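Local coordinates for tRNA threonylcarbamoyladenosine dehydratase (Escherichia coli, PDB 4D79), which catalyses the ATP-dependent dehydration of threonylcarbamoyladenosine at position 37 of tRNAs to its cyclic form, and can accept sulfur from the desulfurase CsdA in vitro, at residues V3-W9 / L25-D30; A31-G37 / Y122-A128; G53-I57 / E99-T103; I38-W44 / R72-A76. All blocks are in the same frame, centred on the assembly; numbering follows the deposited sequence.

Contact 1: V3-W9 / L25-D30; sequences VVISDAW and LQLFAD
Val3 to Ile5 run extended along one flank of the helix 22-29, and from Asp7 the chain turns into helix 7-20. Ser6, chi1 p, is its N-cap: OG accepts from Trp9 N at 2.9 Å. The register is set at Val3, whose CA lies 5.5 Å from Asp30 CA. Asp30 (chi1 m) brings OD1 to 2.9 Å from Val3 N, while Gln26, t with chi2 p, folds back so that NE2 donates to Val3 O at 3.0 Å; the two bonds clamp both backbone polar groups of Val3. Ile5 (m, t) reaches across with CD1, 3.9 Å from Leu25 CD2 and 4.0 Å from Ala29 CB. Trp9 (t) packs CZ2 3.6 Å from Ala29 CB. One water links Ile5 N to Gln26 OE1; another links Trp9 NE1 (2.9 Å) to Leu25 O (2.9 Å). Small Ala29 thus meets Val3, Ile5 and Trp9, an apolar centre bordered by side-chain-to-backbone hydrogen bonds that fasten the N-terminal segment without any strand pairing.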
# COMPACT_ATOMS: atom_id res chain seq x y z
N VAL B 3 19.85 -18.41 -6.30
CA VAL B 3 20.22 -17.79 -5.03
C VAL B 3 20.15 -18.85 -3.94
O VAL B 3 19.15 -19.58 -3.83
CB VAL B 3 19.28 -16.59 -4.75
CG1 VAL B 3 19.50 -16.04 -3.36
CG2 VAL B 3 19.54 -15.51 -5.78
N VAL B 4 21.20 -18.94 -3.14
CA VAL B 4 21.22 -19.82 -1.97
C VAL B 4 20.61 -19.01 -0.81
O VAL B 4 21.15 -17.96 -0.43
CB VAL B 4 22.65 -20.29 -1.64
CG1 VAL B 4 22.65 -21.09 -0.31
CG2 VAL B 4 23.20 -21.14 -2.76
N ILE B 5 19.53 -19.50 -0.23
CA ILE B 5 18.82 -18.75 0.81
C ILE B 5 19.57 -18.90 2.13
O ILE B 5 19.84 -20.02 2.57
CB ILE B 5 17.36 -19.23 0.92
CG1 ILE B 5 16.60 -18.74 -0.30
CG2 ILE B 5 16.65 -18.74 2.22
CD1 ILE B 5 15.22 -19.30 -0.49
N SER B 6 20.02 -17.78 2.68
CA SER B 6 20.76 -17.75 3.94
C SER B 6 19.84 -17.84 5.17
O SER B 6 18.61 -17.68 5.11
CB SER B 6 21.60 -16.47 4.04
OG SER B 6 20.74 -15.34 4.22
N ASP B 7 20.47 -18.05 6.32
CA ASP B 7 19.70 -18.02 7.56
C ASP B 7 19.12 -16.63 7.79
O ASP B 7 17.98 -16.51 8.22
CB ASP B 7 20.58 -18.41 8.75
CG ASP B 7 20.84 -19.92 8.84
OD1 ASP B 7 20.11 -20.74 8.22
OD2 ASP B 7 21.76 -20.30 9.59
N ALA B 8 19.88 -15.59 7.44
CA ALA B 8 19.35 -14.22 7.55
C ALA B 8 18.14 -13.99 6.65
O ALA B 8 17.18 -13.34 7.06
CB ALA B 8 20.45 -13.21 7.24
N TRP B 9 18.20 -14.49 5.41
CA TRP B 9 17.07 -14.43 4.51
C TRP B 9 15.85 -15.11 5.10
O TRP B 9 14.72 -14.60 4.98
CB TRP B 9 17.47 -15.09 3.20
CG TRP B 9 16.58 -14.87 2.01
CD1 TRP B 9 15.32 -15.29 1.85
CD2 TRP B 9 16.95 -14.21 0.81
NE1 TRP B 9 14.86 -14.93 0.61
CE2 TRP B 9 15.85 -14.26 -0.05
CE3 TRP B 9 18.13 -13.59 0.37
CZ2 TRP B 9 15.87 -13.70 -1.32
CZ3 TRP B 9 18.16 -13.05 -0.89
CH2 TRP B 9 17.04 -13.11 -1.72
N LEU B 25 9.18 -19.56 -1.78
CA LEU B 25 10.28 -18.75 -1.26
C LEU B 25 11.50 -18.84 -2.18
O LEU B 25 12.17 -17.85 -2.45
CB LEU B 25 10.64 -19.17 0.16
CG LEU B 25 11.65 -18.27 0.88
CD1 LEU B 25 11.01 -16.94 1.32
CD2 LEU B 25 12.27 -18.98 2.10
N GLN B 26 11.82 -20.04 -2.62
CA GLN B 26 12.96 -20.22 -3.51
C GLN B 26 12.67 -19.65 -4.90
O GLN B 26 13.55 -19.04 -5.52
CB GLN B 26 13.34 -21.70 -3.60
CG GLN B 26 14.56 -21.93 -4.47
CD GLN B 26 15.84 -21.44 -3.87
OE1 GLN B 26 16.37 -22.02 -2.91
NE2 GLN B 26 16.30 -20.32 -4.36
N LEU B 27 11.44 -19.82 -5.40
CA LEU B 27 11.07 -19.23 -6.68
C LEU B 27 11.28 -17.73 -6.67
O LEU B 27 11.81 -17.15 -7.63
CB LEU B 27 9.60 -19.54 -7.01
CG LEU B 27 9.04 -19.01 -8.33
CD1 LEU B 27 9.67 -19.75 -9.52
CD2 LEU B 27 7.52 -19.16 -8.32
N PHE B 28 10.82 -17.06 -5.59
CA PHE B 28 10.99 -15.63 -5.46
C PHE B 28 12.47 -15.26 -5.36
O PHE B 28 12.92 -14.27 -5.98
CB PHE B 28 10.23 -15.09 -4.23
CG PHE B 28 8.72 -15.31 -4.26
CD1 PHE B 28 8.05 -15.69 -5.41
CD2 PHE B 28 7.95 -15.13 -3.09
CE1 PHE B 28 6.65 -15.88 -5.40
CE2 PHE B 28 6.57 -15.32 -3.09
CZ PHE B 28 5.93 -15.70 -4.25
N ALA B 29 13.24 -16.01 -4.58
CA ALA B 29 14.66 -15.67 -4.43
C ALA B 29 15.41 -15.78 -5.76
O ALA B 29 16.36 -15.04 -6.01
CB ALA B 29 15.31 -16.58 -3.38
N ASP B 30 14.98 -16.68 -6.62
CA ASP B 30 15.59 -16.93 -7.92
C ASP B 30 15.06 -15.99 -9.00
O ASP B 30 15.58 -16.01 -10.13
CB ASP B 30 15.29 -18.36 -8.37
CG ASP B 30 16.05 -19.40 -7.61
OD1 ASP B 30 17.07 -19.05 -7.03
OD2 ASP B 30 15.68 -20.59 -7.68
O HOH W 1 18.53 -21.96 -1.23
O HOH W 2 12.60 -15.36 -1.11

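Contact 2: A31-G37 / Y122-A128; sequences AHICVVG and YSYVIDA. With ATP (adenosine-5'-triphosphate), chain K.
Cys34 sits over the face of the Tyr122 ring: its CB is 3.4 Å from the ring centroid and 2° off the normal, a CH-pi contact, and its SG, at chi1 t, is 4.2 Å from the same centroid, a sulfur-aromatic contact. The Tyr122 ring (chi1 m) also turns its edge to the face of His32 (chi1 t), T-shaped, with centroids 4.9 Å apart and planes at 84°; His32 NE2 is hydrogen-bonded to Thr58 OG1 on strand 56-60. The rings lie beside two parallel strands, 32-36 and 124-127, running at 16° with axes 4.8 Å apart. Cys34 pairs with Val125, Val35 with Ile126 and Val36 with Asp127. Cys34 N donates to Tyr124 O (3.0 Å), Ile126 N to Cys34 O (2.8 Å), Val36 N to Ile126 O (2.9 Å) and Ala128 N to Val36 O (2.8 Å). His32 N binds Ser123 OG at 2.9 Å and Ser123 N binds His32 O at 2.7 Å. Ile33 and Ile126, both m, t, share one face, with Ile33 CG2 4.1 Å from Ile126 CD1; Val36 and Val125 meet on the other. At the C-terminal ends, a water donates to Ala128 O (2.9 Å) and weakly to Gly37 O (3.2 Å), and Val36 CG1 comes within 3.5 Å of ATP C2. Nucleotide at the carboxyl edge of adjacent central parallel strands is the hallmark of the Rossmann-like ThiF/MoeB/E1 fold.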
# COMPACT_ATOMS: atom_id res chain seq x y z
N ALA B 31 14.06 -15.18 -8.68
CA ALA B 31 13.40 -14.36 -9.69
C ALA B 31 14.14 -13.06 -9.89
O ALA B 31 14.82 -12.55 -9.01
CB ALA B 31 11.95 -14.07 -9.31
N HIS B 32 14.00 -12.52 -11.09
CA HIS B 32 14.54 -11.21 -11.42
C HIS B 32 13.38 -10.43 -12.02
O HIS B 32 12.92 -10.75 -13.12
CB HIS B 32 15.73 -11.31 -12.39
CG HIS B 32 16.45 -10.00 -12.57
ND1 HIS B 32 17.59 -9.86 -13.34
CD2 HIS B 32 16.17 -8.77 -12.08
CE1 HIS B 32 17.99 -8.60 -13.29
NE2 HIS B 32 17.15 -7.91 -12.53
N ILE B 33 12.90 -9.41 -11.30
CA ILE B 33 11.75 -8.63 -11.73
C ILE B 33 12.17 -7.19 -11.99
O ILE B 33 12.99 -6.62 -11.26
CB ILE B 33 10.60 -8.73 -10.71
CG1 ILE B 33 10.11 -10.18 -10.71
CG2 ILE B 33 9.46 -7.74 -11.05
CD1 ILE B 33 8.97 -10.48 -9.79
N CYS B 34 11.67 -6.65 -13.09
CA CYS B 34 11.98 -5.31 -13.54
C CYS B 34 10.78 -4.42 -13.25
O CYS B 34 9.65 -4.77 -13.64
CB CYS B 34 12.30 -5.33 -15.04
SG CYS B 34 12.78 -3.75 -15.72
N VAL B 35 11.01 -3.30 -12.58
CA VAL B 35 9.99 -2.27 -12.38
C VAL B 35 10.38 -1.08 -13.23
O VAL B 35 11.48 -0.53 -13.10
CB VAL B 35 9.84 -1.88 -10.90
CG1 VAL B 35 8.71 -0.91 -10.75
CG2 VAL B 35 9.60 -3.13 -10.08
N VAL B 36 9.50 -0.71 -14.14
CA VAL B 36 9.75 0.41 -15.05
C VAL B 36 8.89 1.56 -14.57
O VAL B 36 7.65 1.50 -14.63
CB VAL B 36 9.47 0.08 -16.52
CG1 VAL B 36 9.95 1.23 -17.39
CG2 VAL B 36 10.13 -1.19 -16.97
N GLY B 37 9.54 2.63 -14.14
CA GLY B 37 8.83 3.75 -13.55
C GLY B 37 8.73 3.62 -12.04
O GLY B 37 7.97 2.80 -11.54
N TYR B 122 13.88 -11.20 -17.81
CA TYR B 122 13.19 -11.01 -16.53
C TYR B 122 12.16 -12.10 -16.29
O TYR B 122 11.48 -12.54 -17.23
CB TYR B 122 12.52 -9.65 -16.51
CG TYR B 122 13.51 -8.53 -16.58
CD1 TYR B 122 14.43 -8.32 -15.56
CD2 TYR B 122 13.53 -7.67 -17.66
CE1 TYR B 122 15.35 -7.32 -15.63
CE2 TYR B 122 14.45 -6.65 -17.73
CZ TYR B 122 15.35 -6.47 -16.72
OH TYR B 122 16.26 -5.45 -16.81
N SER B 123 12.01 -12.50 -15.02
CA SER B 123 10.87 -13.32 -14.62
C SER B 123 9.54 -12.60 -14.81
O SER B 123 8.52 -13.24 -15.05
CB SER B 123 10.98 -13.72 -13.15
OG SER B 123 12.28 -14.16 -12.83
N TYR B 124 9.53 -11.28 -14.65
CA TYR B 124 8.31 -10.49 -14.77
C TYR B 124 8.72 -9.04 -14.98
O TYR B 124 9.73 -8.58 -14.43
CB TYR B 124 7.41 -10.59 -13.51
CG TYR B 124 5.98 -10.99 -13.86
CD1 TYR B 124 5.04 -10.04 -14.29
CD2 TYR B 124 5.59 -12.29 -13.76
CE1 TYR B 124 3.75 -10.43 -14.62
CE2 TYR B 124 4.33 -12.69 -14.10
CZ TYR B 124 3.40 -11.75 -14.50
OH TYR B 124 2.16 -12.20 -14.86
N VAL B 125 7.89 -8.30 -15.70
CA VAL B 125 8.04 -6.85 -15.85
C VAL B 125 6.79 -6.18 -15.27
O VAL B 125 5.67 -6.54 -15.60
CB VAL B 125 8.25 -6.45 -17.32
CG1 VAL B 125 8.36 -4.93 -17.46
CG2 VAL B 125 9.53 -7.13 -17.88
N ILE B 126 7.01 -5.20 -14.40
CA ILE B 126 5.94 -4.38 -13.83
C ILE B 126 6.03 -3.00 -14.47
O ILE B 126 7.03 -2.27 -14.31
CB ILE B 126 6.01 -4.32 -12.30
CG1 ILE B 126 5.85 -5.73 -11.72
CG2 ILE B 126 4.93 -3.37 -11.76
CD1 ILE B 126 5.94 -5.80 -10.26
N ASP B 127 5.04 -2.68 -15.26
CA ASP B 127 5.04 -1.44 -16.02
C ASP B 127 4.28 -0.39 -15.23
O ASP B 127 3.05 -0.46 -15.11
CB ASP B 127 4.43 -1.63 -17.39
CG ASP B 127 3.98 -0.34 -17.99
OD1 ASP B 127 4.69 0.65 -17.76
OD2 ASP B 127 2.95 -0.30 -18.69
N ALA B 128 5.01 0.59 -14.72
CA ALA B 128 4.44 1.68 -13.92
C ALA B 128 4.79 3.02 -14.54
O ALA B 128 5.02 4.02 -13.85
CB ALA B 128 4.94 1.58 -12.48
PG ATP K . 5.56 14.45 -11.85
O1G ATP K . 4.78 15.59 -11.23
O2G ATP K . 7.04 14.47 -11.55
O3G ATP K . 5.19 14.16 -13.28
PB ATP K . 5.45 11.66 -11.36
O1B ATP K . 5.43 11.44 -12.86
O2B ATP K . 6.65 11.25 -10.51
O3B ATP K . 5.03 13.18 -11.03
PA ATP K . 3.75 9.43 -11.09
O1A ATP K . 2.87 9.55 -12.33
O2A ATP K . 3.16 8.87 -9.82
O3A ATP K . 4.18 10.92 -10.72
O5' ATP K . 5.14 8.65 -11.43
C5' ATP K . 5.47 8.11 -12.73
C4' ATP K . 6.91 7.60 -12.89
O4' ATP K . 7.12 6.85 -14.13
C3' ATP K . 7.93 8.73 -12.90
O3' ATP K . 8.94 8.55 -11.89
C2' ATP K . 8.55 8.65 -14.28
O2' ATP K . 9.90 9.08 -14.29
C1' ATP K . 8.43 7.18 -14.67
N9 ATP K . 8.66 6.99 -16.13
C8 ATP K . 8.01 7.72 -17.08
N7 ATP K . 8.40 7.39 -18.34
C5 ATP K . 9.32 6.43 -18.21
C6 ATP K . 10.11 5.65 -19.17
N6 ATP K . 9.96 5.88 -20.48
N1 ATP K . 10.97 4.74 -18.72
C2 ATP K . 11.14 4.53 -17.40
N3 ATP K . 10.45 5.21 -16.46
C4 ATP K . 9.52 6.17 -16.78
O HOH W 3 5.41 4.73 -11.10

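Contact 3: G53-I57 / E99-T103; sequences GIGAI and ECRVT
Ile57, Arg101 and Cys100 bury the most surface where two strands begin to pair in parallel. Ile57, beta with chi1 m and chi2 t, is bracketed by hydrogen bonds: Ile57 N donates to Arg101 O at 2.9 Å and its O accepts from Thr103 N, also at 2.9 Å. Its CD1 reaches Cys100 SG (chi1 t) at 3.9 Å, on the face covered by helices 42-51 and 85-96. The preceding bond, Arg101 N to Gly55 O at 2.9 Å, sets the register: Ala56 is opposite Arg101 (CA to CA 4.4 Å) and Ile57 opposite Val102 (5.0 Å). These are strands 56-60 and 101-105, the latter outermost in this chain's sheet of the Rossmann-like ThiF domain; each follows a helix of the parallel alpha/beta half. Gly53, at phi 76°, is the C-prime residue of the Schellman motif ending helix 42-51. On the opposite face the Arg101 chain, t, t, p, folds over Ala56, whose CB faces the guanidinium, 3.6 Å from NH2. A water joins Gly55 O (2.9 Å) to Glu99 O (2.6 Å).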
# COMPACT_ATOMS: atom_id res chain seq x y z
N GLY B 53 10.83 -11.08 -0.67
CA GLY B 53 11.91 -12.00 -0.92
C GLY B 53 12.29 -12.17 -2.37
O GLY B 53 12.87 -13.19 -2.70
N ILE B 54 11.96 -11.22 -3.24
CA ILE B 54 12.43 -11.26 -4.63
C ILE B 54 13.94 -11.03 -4.66
O ILE B 54 14.46 -10.08 -4.09
CB ILE B 54 11.67 -10.24 -5.48
CG1 ILE B 54 10.19 -10.63 -5.57
CG2 ILE B 54 12.26 -10.12 -6.84
CD1 ILE B 54 9.91 -11.89 -6.40
N GLY B 55 14.66 -11.93 -5.34
CA GLY B 55 16.11 -11.98 -5.19
C GLY B 55 16.89 -11.02 -6.04
O GLY B 55 18.04 -10.69 -5.69
N ALA B 56 16.30 -10.54 -7.12
CA ALA B 56 16.95 -9.58 -8.00
C ALA B 56 15.87 -8.64 -8.52
O ALA B 56 14.79 -9.08 -8.94
CB ALA B 56 17.67 -10.24 -9.18
N ILE B 57 16.16 -7.36 -8.47
CA ILE B 57 15.22 -6.34 -8.88
C ILE B 57 15.98 -5.36 -9.75
O ILE B 57 17.04 -4.88 -9.36
CB ILE B 57 14.58 -5.63 -7.67
CG1 ILE B 57 13.77 -6.64 -6.84
CG2 ILE B 57 13.69 -4.48 -8.11
CD1 ILE B 57 13.34 -6.10 -5.46
N GLU B 99 20.95 -8.84 0.70
CA GLU B 99 21.31 -9.90 -0.22
C GLU B 99 20.54 -9.84 -1.53
O GLU B 99 20.79 -10.65 -2.44
CB GLU B 99 21.09 -11.26 0.46
CG GLU B 99 22.05 -11.46 1.63
CD GLU B 99 21.92 -12.82 2.28
OE1 GLU B 99 20.90 -13.05 2.95
OE2 GLU B 99 22.84 -13.65 2.14
N CYS B 100 19.65 -8.86 -1.68
CA CYS B 100 18.95 -8.67 -2.95
C CYS B 100 19.91 -8.05 -3.98
O CYS B 100 20.65 -7.12 -3.67
CB CYS B 100 17.73 -7.77 -2.76
SG CYS B 100 16.77 -7.46 -4.29
N ARG B 101 19.90 -8.57 -5.20
CA ARG B 101 20.73 -8.00 -6.27
C ARG B 101 19.93 -6.92 -6.99
O ARG B 101 19.00 -7.23 -7.73
CB ARG B 101 21.22 -9.09 -7.22
CG ARG B 101 21.96 -8.60 -8.44
CD ARG B 101 22.69 -9.76 -9.17
NE ARG B 101 21.74 -10.73 -9.73
CZ ARG B 101 21.10 -10.58 -10.88
NH1 ARG B 101 21.27 -9.49 -11.62
NH2 ARG B 101 20.26 -11.53 -11.29
N VAL B 102 20.30 -5.67 -6.78
CA VAL B 102 19.55 -4.54 -7.29
C VAL B 102 20.31 -3.88 -8.43
O VAL B 102 21.48 -3.51 -8.27
CB VAL B 102 19.27 -3.50 -6.20
CG1 VAL B 102 18.36 -2.44 -6.76
CG2 VAL B 102 18.65 -4.16 -5.00
N THR B 103 19.64 -3.68 -9.55
CA THR B 103 20.24 -3.02 -10.70
C THR B 103 19.46 -1.75 -10.97
O THR B 103 18.22 -1.76 -10.96
CB THR B 103 20.22 -3.93 -11.93
OG1 THR B 103 20.90 -5.15 -11.62
CG2 THR B 103 20.88 -3.23 -13.18
O HOH W 4 20.24 -12.14 -4.55

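Contact 4: I38-W44 / R72-A76; sequences IGGVGSW and RQIHA. With ATP (adenosine-5'-triphosphate), chain K.
Three hydrogen bonds tie the glycine-rich turn to the 72-76 loop: Trp44 NE1 to Arg72 O at 2.8 Å, His75 NE2 to Ile38 O at 2.9 Å, and Ile74 N to Ser43 OG at 3.2 Å. Ser43, chi1 p, also donates through OG to Gly39 O at 2.7 Å. Both segments grip the ATP phosphates. Gly40 N gives a 2.7 Å bond to O2A, Arg72 NH2 a 2.6 Å bond to O3A, and Gln73 NE2 a 3.0 Å bond to O2B; Gln73 OE1 is held by Lys85. A side chain at Gly39 or Gly40 would collide with the nucleotide. Farther out, a type I turn from Gln73 to Ala76 lets Ile74 (t, t) lie on the face of Trp44 (chi1 m, chi2 91°), CB 3.6 Å from the six-membered ring centroid. Ile74 also packs on Ile74 of the second subunit, and Ile74 O accepts from Arg92 of the second subunit. Glycine turn, helix N-terminus and phosphate-binding Arg72 form an ATP site characteristic of MoeB/E1-type adenylating enzymes.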
# COMPACT_ATOMS: atom_id res chain seq x y z
N ILE B 38 9.49 4.43 -11.32
CA ILE B 38 9.59 4.34 -9.86
C ILE B 38 8.84 5.53 -9.25
O ILE B 38 9.36 6.27 -8.40
CB ILE B 38 11.08 4.27 -9.44
CG1 ILE B 38 11.81 3.20 -10.25
CG2 ILE B 38 11.23 3.97 -7.96
CD1 ILE B 38 11.16 1.84 -10.18
N GLY B 39 7.57 5.67 -9.61
CA GLY B 39 6.78 6.79 -9.12
C GLY B 39 5.67 6.40 -8.17
O GLY B 39 5.85 5.58 -7.26
N GLY B 40 4.50 7.00 -8.40
CA GLY B 40 3.37 6.84 -7.49
C GLY B 40 2.92 5.40 -7.38
O GLY B 40 2.46 4.97 -6.32
N VAL B 41 3.10 4.63 -8.45
CA VAL B 41 2.80 3.20 -8.45
C VAL B 41 4.06 2.36 -8.29
O VAL B 41 4.12 1.46 -7.44
CB VAL B 41 2.03 2.82 -9.74
CG1 VAL B 41 1.87 1.33 -9.84
CG2 VAL B 41 0.70 3.46 -9.74
N GLY B 42 5.09 2.65 -9.08
CA GLY B 42 6.24 1.75 -9.15
C GLY B 42 7.10 1.74 -7.89
O GLY B 42 7.75 0.73 -7.60
N SER B 43 7.15 2.86 -7.15
CA SER B 43 8.00 2.87 -5.96
C SER B 43 7.48 1.89 -4.92
O SER B 43 8.26 1.17 -4.29
CB SER B 43 8.12 4.29 -5.39
OG SER B 43 6.90 4.76 -4.86
N TRP B 44 6.15 1.81 -4.78
CA TRP B 44 5.55 0.84 -3.87
C TRP B 44 5.63 -0.58 -4.42
O TRP B 44 5.81 -1.52 -3.65
CB TRP B 44 4.09 1.19 -3.56
CG TRP B 44 3.96 2.58 -3.14
CD1 TRP B 44 3.72 3.62 -3.95
CD2 TRP B 44 4.09 3.12 -1.81
NE1 TRP B 44 3.68 4.77 -3.24
CE2 TRP B 44 3.90 4.50 -1.92
CE3 TRP B 44 4.32 2.56 -0.55
CZ2 TRP B 44 3.96 5.35 -0.83
CZ3 TRP B 44 4.37 3.39 0.54
CH2 TRP B 44 4.19 4.78 0.40
N ARG B 72 2.54 10.69 -2.62
CA ARG B 72 2.26 9.38 -3.18
C ARG B 72 3.46 8.48 -3.49
O ARG B 72 3.23 7.43 -4.08
CB ARG B 72 1.45 9.55 -4.48
CG ARG B 72 2.30 10.18 -5.58
CD ARG B 72 1.46 10.90 -6.59
NE ARG B 72 2.20 11.34 -7.77
CZ ARG B 72 2.87 12.48 -7.87
NH1 ARG B 72 2.94 13.33 -6.86
NH2 ARG B 72 3.48 12.77 -9.00
N GLN B 73 4.70 8.80 -3.12
CA GLN B 73 5.88 8.03 -3.49
C GLN B 73 6.73 7.72 -2.26
O GLN B 73 7.05 8.61 -1.46
CB GLN B 73 6.69 8.77 -4.58
CG GLN B 73 5.80 9.14 -5.76
CD GLN B 73 6.52 9.72 -6.97
OE1 GLN B 73 7.72 9.56 -7.14
NE2 GLN B 73 5.76 10.34 -7.83
N ILE B 74 7.08 6.45 -2.09
CA ILE B 74 7.66 6.03 -0.82
C ILE B 74 9.04 6.64 -0.58
O ILE B 74 9.47 6.74 0.58
CB ILE B 74 7.70 4.50 -0.78
CG1 ILE B 74 7.98 3.99 0.65
CG2 ILE B 74 8.71 3.98 -1.76
CD1 ILE B 74 7.87 2.52 0.82
N HIS B 75 9.74 7.03 -1.62
CA HIS B 75 11.08 7.60 -1.52
C HIS B 75 11.08 9.11 -1.34
O HIS B 75 12.16 9.70 -1.21
CB HIS B 75 11.91 7.25 -2.76
CG HIS B 75 11.20 7.56 -4.04
ND1 HIS B 75 10.79 8.84 -4.39
CD2 HIS B 75 10.77 6.74 -5.02
CE1 HIS B 75 10.14 8.78 -5.53
NE2 HIS B 75 10.11 7.52 -5.93
N ALA B 76 9.91 9.74 -1.34
CA ALA B 76 9.81 11.20 -1.31
C ALA B 76 9.89 11.63 0.15
O ALA B 76 8.93 11.57 0.91
CB ALA B 76 8.54 11.67 -2.00
PG ATP K . 5.56 14.45 -11.85
O1G ATP K . 4.78 15.59 -11.23
O2G ATP K . 7.04 14.47 -11.55
O3G ATP K . 5.19 14.16 -13.28
PB ATP K . 5.45 11.66 -11.36
O1B ATP K . 5.43 11.44 -12.86
O2B ATP K . 6.65 11.25 -10.51
O3B ATP K . 5.03 13.18 -11.03
PA ATP K . 3.75 9.43 -11.09
O1A ATP K . 2.87 9.55 -12.33
O2A ATP K . 3.16 8.87 -9.82
O3A ATP K . 4.18 10.92 -10.72
O5' ATP K . 5.14 8.65 -11.43
C5' ATP K . 5.47 8.11 -12.73
C4' ATP K . 6.91 7.60 -12.89
O4' ATP K . 7.12 6.85 -14.13
C3' ATP K . 7.93 8.73 -12.90
O3' ATP K . 8.94 8.55 -11.89
C2' ATP K . 8.55 8.65 -14.28
O2' ATP K . 9.90 9.08 -14.29
C1' ATP K . 8.43 7.18 -14.67
N9 ATP K . 8.66 6.99 -16.13
C8 ATP K . 8.01 7.72 -17.08
N7 ATP K . 8.40 7.39 -18.34
C5 ATP K . 9.32 6.43 -18.21
C6 ATP K . 10.11 5.65 -19.17
N6 ATP K . 9.96 5.88 -20.48
N1 ATP K . 10.97 4.74 -18.72
C2 ATP K . 11.14 4.53 -17.40
N3 ATP K . 10.45 5.21 -16.46
C4 ATP K . 9.52 6.17 -16.78

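Overall arrangement
Along the chain, contact 1 closes first, and its helix 22-29 leads into strand 32-36 of contact 2. Contacts 3 and 4 are nested inside the loop that contact 2 closes, their segments alternating. Contacts 2 and 3 share one sheet, their centres 12 Å apart, with Ile33 N hydrogen-bonded to Ala56 O across strands 32-36 and 56-60. Contact 1, centred 10 Å from contact 3, reaches it through Ser6 with Glu99 and Phe28 O with Gly55 N. Contact 4 follows strand 32-36 and touches contact 2 where Ala128 packs on Gly42; both line ATP. The centres of contacts 1 and 4 are about 26 Å apart, so the N-terminal helices lie far from the nucleotide.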